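Local coordinates for protein NAD_Gly3P_dh, NAD-dependent glycerol-3-phosphate dehydrogenase (Streptosporangium roseum, PDB 5OCM) that binds NADP(H) and, as an imine reductase of the HIBADH-related family, probably uses it to reduce imines to amines, at residues 5-10 and 58-63; 137-142 and 156-161; 127-132 and 152-157. All blocks are in the same frame, centred on the assembly; numbering follows the deposited sequence.

All three contacts reach the mixed sheet of the N-terminal, NADP-binding Rossmann-type domain. Contact 1 pairs strands 6-9 and 62-65 in the parallel part of that sheet and closes before the others open along the chain. Contacts 2 and 3 end on strand 155-160, outermost within the chain, and share T156 and T157; both belong to the beta-alpha-beta unit of strand 131-136, helix 139-149 and strand 155-160. The centre of contact 1 lies about 19 Å from that of contact 2 and 20 Å from that of contact 3, while the centres of contacts 2 and 3 are about 15 Å apart. Contact 1 holds G10, which touches NADP, whereas contacts 2 and 3 touch the second subunit.

Contact 1. Residues 5-10 and 58-63; sequences DVTVLG and EASPLV
T7 and S60 meet hydroxyl to hydroxyl, with T7 OG1 and S60 OG 2.7 Å apart. T7 OG1 stands beside its own backbone N (chi1 -71°), and S60 OG takes the equivalent position (chi1 -47°), so the serine, whose CB points toward strand 6-9, brings its oxygen up to the threonine. The pair sits in a wider polar cluster: T7 OG1 also bonds to the carbonyl of A56 and S60 OG to the hydroxyl of T4, giving each of these buried oxygens a second partner.

Next to the hydroxyls the backbones pair. The amide of T7 donates to L62 O over 3.0 Å, with an N-H...O angle of 166° and the donor nearly along the C=O axis. V6 CA approaches the same L62 O in a CA-H...O contact, so one carbonyl receives both. T7 and V63 form a parallel bridge, their CA atoms 4.7 Å apart and their side chains on a common face of the sheet. There V63 CG1, anti to its backbone N, is met by L9 CD1 at 3.8 Å as the two side chains cross obliquely. V6 and L62 instead lie alongside each other and point the same way, touching through V6 CG2 and L62 CD2 at 4.0 Å. At the outer end P61 CD rests 3.6 Å from D5 O, while D5 OD2 is hydrogen-bonded to the amide of A28.

Strand 29-32 flanks strand 6-9 on its other edge, and helix 13-24 packs on V6 and V8. Strand 6-9 runs into G10, which touches NADP and opens a GxGxxG pattern, consistent with the first strand and dinucleotide-binding turn of a Rossmann fold.

Contact 2. Residues 137-142 and 156-161; sequences GPEAAY and TTYLGA
Two hydrogen bonds tie G137, which precedes the N-cap residue P138 of helix 139-149, to G160 and Y158 of segment 156-161. G137 N donates to G160 O at 2.9 Å, with an N-H...O angle of 165° and the amide in the carbonyl plane. The phenol Y158 OH donates to G137 O at 2.6 Å, arriving nearly along the C=O axis, with that oxygen at the edge of the tyrosine ring. A161 CA adds a straight CA-H...O contact to G137 O, 3.4 Å away.

Aromatic packing carries the rest. Y158 CB sits over the face of the Y142 ring, 3.6 Å from its centroid and 9° off the normal, a CH-pi contact. The two rings meet obliquely, their planes 39° apart. E139 CG makes an off-centre CH-pi contact with the Y158 ring, the glutamate chain crossing it at about a right angle.

A van der Waals contact brings the T156 methyl CG2 within 3.4 Å of Y142 OH, the side chains sliding past each other in opposite directions.

The chemistry implies that Y158 works at both ends: its CB lies against the helix tyrosine, and its short, well-aligned hydroxyl bond fixes the ring's far end at the helix start.

Contact 3. Residues 127-132 and 152-157; sequences GTADAF and LGAGTT
The tight part of this contact centres on A131, F132 and G155, where two segments of the chain that have each just turned a corner come together in parallel. F132 and G155 form the bridge, with their CA atoms 4.1 Å apart. G155 N donates to A131 O at 3.0 Å; the carbonyl is approached nearly along its axis, but the N-H...O angle of 135° makes the bond bent. Glycine suits this closeness, since a CB on G155 would collide with A131 O, and one on G153 would strike the same oxygen. On the neighbouring side A131 CB presses to 3.3 Å from L152 O. That carbonyl is also gripped by G127 N at 2.7 Å, through a straight bond (170°) whose donor stands well above the carbonyl plane.

F132 places its ring by setting CG anti to the backbone N (chi1 -178°). The ring then presents its edge: CD1 lies 3.4 Å from G155 O, close to the ring plane, and the T157 methyl lies near the same edge.

The looser side is limited to the tips at A129, exposed, and A154, partly so, carried by the type I turns T128-A131 and G153-T156. Here A154 CB rests 3.5 Å from A129 O, the two CB atoms staying 4.3 Å apart. The second turn is held from within, because G153 O accepts both the amide of T156 and its hydroxyl, the latter from OG1 at 2.7 Å.

The CB of L152 points away from the facing segment, and its side chain touches L18, A21 and F22 of helix 13-24. F132 pairs through its backbone with M120 of strand 113-120, and T157 bonds onward to L133 and Y135 of strand 131-136. F204 of the second subunit packs on F132 and T157, so these two strands meet the dimer partner.

Contact 1. Residues 5-10 and 58-63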
# COMPACT_ATOMS: atom_id res chain seq x y z
N ASP A 5 -16.43 -33.54 9.58
CA ASP A 5 -17.16 -32.26 9.55
C ASP A 5 -16.86 -31.45 8.29
O ASP A 5 -17.72 -30.71 7.82
CB ASP A 5 -16.77 -31.43 10.78
CG ASP A 5 -17.10 -32.11 12.09
OD1 ASP A 5 -18.18 -32.65 12.22
OD2 ASP A 5 -16.26 -32.13 12.97
N VAL A 6 -15.62 -31.57 7.79
CA VAL A 6 -15.17 -30.76 6.67
C VAL A 6 -14.13 -31.53 5.86
O VAL A 6 -13.34 -32.27 6.41
CB VAL A 6 -14.68 -29.36 7.15
CG1 VAL A 6 -13.51 -29.50 8.02
CG2 VAL A 6 -14.30 -28.48 5.98
N THR A 7 -14.21 -31.42 4.55
CA THR A 7 -13.26 -31.95 3.58
C THR A 7 -12.50 -30.79 2.89
O THR A 7 -13.12 -29.79 2.54
CB THR A 7 -13.98 -32.81 2.53
OG1 THR A 7 -14.42 -34.04 3.18
CG2 THR A 7 -13.05 -33.17 1.37
N VAL A 8 -11.17 -30.94 2.75
CA VAL A 8 -10.38 -30.07 1.97
C VAL A 8 -9.82 -30.85 0.77
O VAL A 8 -9.14 -31.91 0.94
CB VAL A 8 -9.21 -29.44 2.76
CG1 VAL A 8 -8.35 -28.54 1.86
CG2 VAL A 8 -9.77 -28.66 3.96
N LEU A 9 -10.13 -30.37 -0.44
CA LEU A 9 -9.56 -30.87 -1.68
C LEU A 9 -8.53 -29.88 -2.18
O LEU A 9 -8.87 -28.75 -2.50
CB LEU A 9 -10.64 -31.04 -2.74
CG LEU A 9 -11.89 -31.82 -2.34
CD1 LEU A 9 -12.92 -31.84 -3.46
CD2 LEU A 9 -11.54 -33.24 -1.93
N GLY A 10 -7.28 -30.34 -2.23
CA GLY A 10 -6.15 -29.55 -2.67
C GLY A 10 -5.26 -29.22 -1.49
O GLY A 10 -5.68 -28.52 -0.57
N GLU A 58 -17.41 -37.44 -0.18
CA GLU A 58 -18.49 -38.19 0.46
C GLU A 58 -18.41 -38.15 1.97
O GLU A 58 -19.40 -38.46 2.62
CB GLU A 58 -18.46 -39.70 0.05
CG GLU A 58 -19.04 -39.99 -1.29
CD GLU A 58 -18.95 -41.46 -1.69
OE1 GLU A 58 -18.09 -42.25 -1.20
OE2 GLU A 58 -19.78 -41.80 -2.55
N ALA A 59 -17.26 -37.78 2.54
CA ALA A 59 -17.05 -37.89 3.99
C ALA A 59 -17.68 -36.77 4.82
O ALA A 59 -17.91 -36.96 6.02
CB ALA A 59 -15.57 -37.95 4.26
N SER A 60 -17.96 -35.61 4.20
CA SER A 60 -18.34 -34.44 4.96
C SER A 60 -19.52 -33.67 4.38
O SER A 60 -19.71 -33.67 3.17
CB SER A 60 -17.15 -33.43 5.05
OG SER A 60 -15.93 -34.10 5.41
N PRO A 61 -20.25 -32.93 5.22
CA PRO A 61 -21.31 -32.06 4.70
C PRO A 61 -20.82 -30.74 4.13
O PRO A 61 -21.62 -30.03 3.51
CB PRO A 61 -22.17 -31.77 5.94
CG PRO A 61 -21.23 -31.93 7.08
CD PRO A 61 -20.27 -33.01 6.69
N LEU A 62 -19.55 -30.41 4.33
CA LEU A 62 -18.94 -29.14 3.88
C LEU A 62 -17.65 -29.53 3.17
O LEU A 62 -16.79 -30.20 3.76
CB LEU A 62 -18.65 -28.24 5.06
CG LEU A 62 -18.05 -26.89 4.78
CD1 LEU A 62 -19.04 -26.03 4.09
CD2 LEU A 62 -17.59 -26.15 6.01
N VAL A 63 -17.53 -29.14 1.90
CA VAL A 63 -16.41 -29.52 1.06
C VAL A 63 -15.76 -28.25 0.52
O VAL A 63 -16.39 -27.45 -0.17
CB VAL A 63 -16.83 -30.37 -0.13
CG1 VAL A 63 -15.61 -30.76 -0.99
CG2 VAL A 63 -17.59 -31.60 0.34

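Contact 2. Residues 137-142 and 156-161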
# COMPACT_ATOMS: atom_id res chain seq x y z
N GLY A 137 -22.45 -15.69 -2.36
CA GLY A 137 -23.41 -16.79 -2.63
C GLY A 137 -24.60 -16.61 -1.72
O GLY A 137 -24.81 -15.52 -1.18
N PRO A 138 -25.40 -17.65 -1.54
CA PRO A 138 -26.64 -17.47 -0.73
C PRO A 138 -26.37 -17.16 0.70
O PRO A 138 -25.56 -17.85 1.36
CB PRO A 138 -27.38 -18.81 -0.86
CG PRO A 138 -26.55 -19.66 -1.74
CD PRO A 138 -25.29 -19.00 -2.16
N GLU A 139 -26.98 -16.10 1.20
CA GLU A 139 -26.70 -15.66 2.57
C GLU A 139 -27.02 -16.72 3.59
O GLU A 139 -26.31 -16.89 4.56
CB GLU A 139 -27.47 -14.37 2.88
CG GLU A 139 -27.06 -13.79 4.19
CD GLU A 139 -27.52 -12.34 4.41
OE1 GLU A 139 -28.60 -11.99 3.86
OE2 GLU A 139 -26.83 -11.58 5.16
N ALA A 140 -28.08 -17.48 3.35
CA ALA A 140 -28.48 -18.52 4.32
C ALA A 140 -27.42 -19.59 4.44
O ALA A 140 -27.19 -20.09 5.54
CB ALA A 140 -29.78 -19.14 3.89
N ALA A 141 -26.77 -19.96 3.33
CA ALA A 141 -25.68 -20.95 3.40
C ALA A 141 -24.46 -20.40 4.11
O ALA A 141 -23.84 -21.11 4.90
CB ALA A 141 -25.35 -21.44 2.01
N TYR A 142 -24.13 -19.13 3.88
CA TYR A 142 -23.03 -18.50 4.62
C TYR A 142 -23.34 -18.55 6.11
O TYR A 142 -22.50 -18.98 6.93
CB TYR A 142 -22.83 -17.06 4.19
CG TYR A 142 -21.83 -16.30 5.03
CD1 TYR A 142 -20.48 -16.36 4.74
CD2 TYR A 142 -22.25 -15.52 6.13
CE1 TYR A 142 -19.55 -15.65 5.52
CE2 TYR A 142 -21.33 -14.83 6.91
CZ TYR A 142 -19.97 -14.91 6.59
OH TYR A 142 -19.03 -14.24 7.33
N THR A 156 -13.54 -13.43 8.52
CA THR A 156 -14.51 -14.01 7.62
C THR A 156 -15.70 -13.05 7.43
O THR A 156 -16.31 -12.61 8.41
CB THR A 156 -14.93 -15.37 8.18
OG1 THR A 156 -13.79 -16.25 8.07
CG2 THR A 156 -16.11 -15.94 7.44
N THR A 157 -16.00 -12.68 6.18
CA THR A 157 -17.03 -11.71 5.88
C THR A 157 -17.83 -12.07 4.63
O THR A 157 -17.31 -12.67 3.66
CB THR A 157 -16.49 -10.21 5.92
OG1 THR A 157 -16.65 -9.52 4.69
CG2 THR A 157 -15.12 -10.06 6.37
N TYR A 158 -19.11 -11.72 4.65
CA TYR A 158 -20.04 -12.02 3.55
C TYR A 158 -20.23 -10.81 2.68
O TYR A 158 -20.57 -9.71 3.18
CB TYR A 158 -21.38 -12.44 4.13
CG TYR A 158 -22.46 -12.68 3.12
CD1 TYR A 158 -22.40 -13.77 2.27
CD2 TYR A 158 -23.54 -11.82 2.98
CE1 TYR A 158 -23.39 -14.03 1.33
CE2 TYR A 158 -24.53 -12.06 2.03
CZ TYR A 158 -24.45 -13.16 1.20
OH TYR A 158 -25.42 -13.39 0.26
N LEU A 159 -20.08 -10.97 1.38
CA LEU A 159 -20.16 -9.85 0.43
C LEU A 159 -21.51 -9.70 -0.15
O LEU A 159 -21.92 -8.58 -0.39
CB LEU A 159 -19.19 -10.00 -0.74
CG LEU A 159 -17.71 -9.91 -0.39
CD1 LEU A 159 -16.89 -10.20 -1.61
CD2 LEU A 159 -17.30 -8.57 0.16
N GLY A 160 -22.21 -10.77 -0.46
CA GLY A 160 -23.50 -10.64 -1.17
C GLY A 160 -23.78 -11.87 -1.95
O GLY A 160 -22.98 -12.83 -1.98
N ALA A 161 -24.94 -11.84 -2.60
CA ALA A 161 -25.47 -13.01 -3.32
C ALA A 161 -24.82 -13.39 -4.64
O ALA A 161 -24.81 -14.55 -5.02
CB ALA A 161 -26.99 -12.76 -3.55

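Contact 3. Residues 127-132 and 152-157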
# COMPACT_ATOMS: atom_id res chain seq x y z
N GLY A 127 -6.18 -19.25 9.98
CA GLY A 127 -6.45 -19.84 11.26
C GLY A 127 -6.16 -18.92 12.43
O GLY A 127 -6.27 -19.34 13.57
N THR A 128 -5.79 -17.69 12.18
CA THR A 128 -5.58 -16.68 13.22
C THR A 128 -6.62 -15.59 13.08
O THR A 128 -7.29 -15.42 12.05
CB THR A 128 -4.16 -16.05 13.16
OG1 THR A 128 -4.02 -15.11 12.05
CG2 THR A 128 -3.11 -17.11 13.05
N ALA A 129 -6.70 -14.79 14.12
CA ALA A 129 -7.68 -13.71 14.18
C ALA A 129 -7.50 -12.69 13.07
O ALA A 129 -8.46 -12.14 12.59
CB ALA A 129 -7.74 -13.03 15.56
N ASP A 130 -6.28 -12.46 12.62
CA ASP A 130 -6.04 -11.54 11.55
C ASP A 130 -6.34 -12.01 10.13
O ASP A 130 -6.25 -11.23 9.19
CB ASP A 130 -4.58 -11.11 11.58
CG ASP A 130 -4.27 -10.24 12.81
OD1 ASP A 130 -5.21 -9.63 13.37
OD2 ASP A 130 -3.09 -10.22 13.18
N ALA A 131 -6.67 -13.28 9.91
CA ALA A 131 -6.96 -13.68 8.56
C ALA A 131 -8.26 -13.11 8.09
O ALA A 131 -9.24 -13.18 8.83
CB ALA A 131 -6.97 -15.19 8.45
N PHE A 132 -8.27 -12.64 6.84
CA PHE A 132 -9.45 -12.02 6.23
C PHE A 132 -9.89 -12.89 5.05
O PHE A 132 -9.07 -13.23 4.21
CB PHE A 132 -8.81 -10.67 5.75
CG PHE A 132 -9.71 -9.69 5.10
CD1 PHE A 132 -11.03 -9.57 5.47
CD2 PHE A 132 -9.19 -8.77 4.18
CE1 PHE A 132 -11.83 -8.59 4.90
CE2 PHE A 132 -9.98 -7.85 3.57
CZ PHE A 132 -11.28 -7.70 3.96
N LEU A 152 -10.98 -20.52 9.80
CA LEU A 152 -9.94 -20.03 8.88
C LEU A 152 -9.51 -18.60 9.20
O LEU A 152 -8.42 -18.18 8.83
CB LEU A 152 -10.41 -20.11 7.46
CG LEU A 152 -10.90 -21.48 6.99
CD1 LEU A 152 -11.39 -21.43 5.56
CD2 LEU A 152 -9.82 -22.54 7.17
N GLY A 153 -10.34 -17.88 9.93
CA GLY A 153 -10.06 -16.48 10.27
C GLY A 153 -11.22 -15.72 10.82
O GLY A 153 -12.34 -15.83 10.32
N ALA A 154 -10.94 -14.90 11.82
CA ALA A 154 -12.00 -14.07 12.40
C ALA A 154 -12.47 -12.99 11.46
O ALA A 154 -13.54 -12.47 11.63
CB ALA A 154 -11.56 -13.43 13.73
N GLY A 155 -11.70 -12.66 10.44
CA GLY A 155 -12.09 -11.71 9.41
C GLY A 155 -12.91 -12.29 8.29
O GLY A 155 -13.02 -11.70 7.24
N THR A 156 -13.54 -13.43 8.52
CA THR A 156 -14.51 -14.01 7.62
C THR A 156 -15.70 -13.05 7.43
O THR A 156 -16.31 -12.61 8.41
CB THR A 156 -14.93 -15.37 8.18
OG1 THR A 156 -13.79 -16.25 8.07
CG2 THR A 156 -16.11 -15.94 7.44
N THR A 157 -16.00 -12.68 6.18
CA THR A 157 -17.03 -11.71 5.88
C THR A 157 -17.83 -12.07 4.63
O THR A 157 -17.31 -12.67 3.66
CB THR A 157 -16.49 -10.21 5.92
OG1 THR A 157 -16.65 -9.52 4.69
CG2 THR A 157 -15.12 -10.06 6.37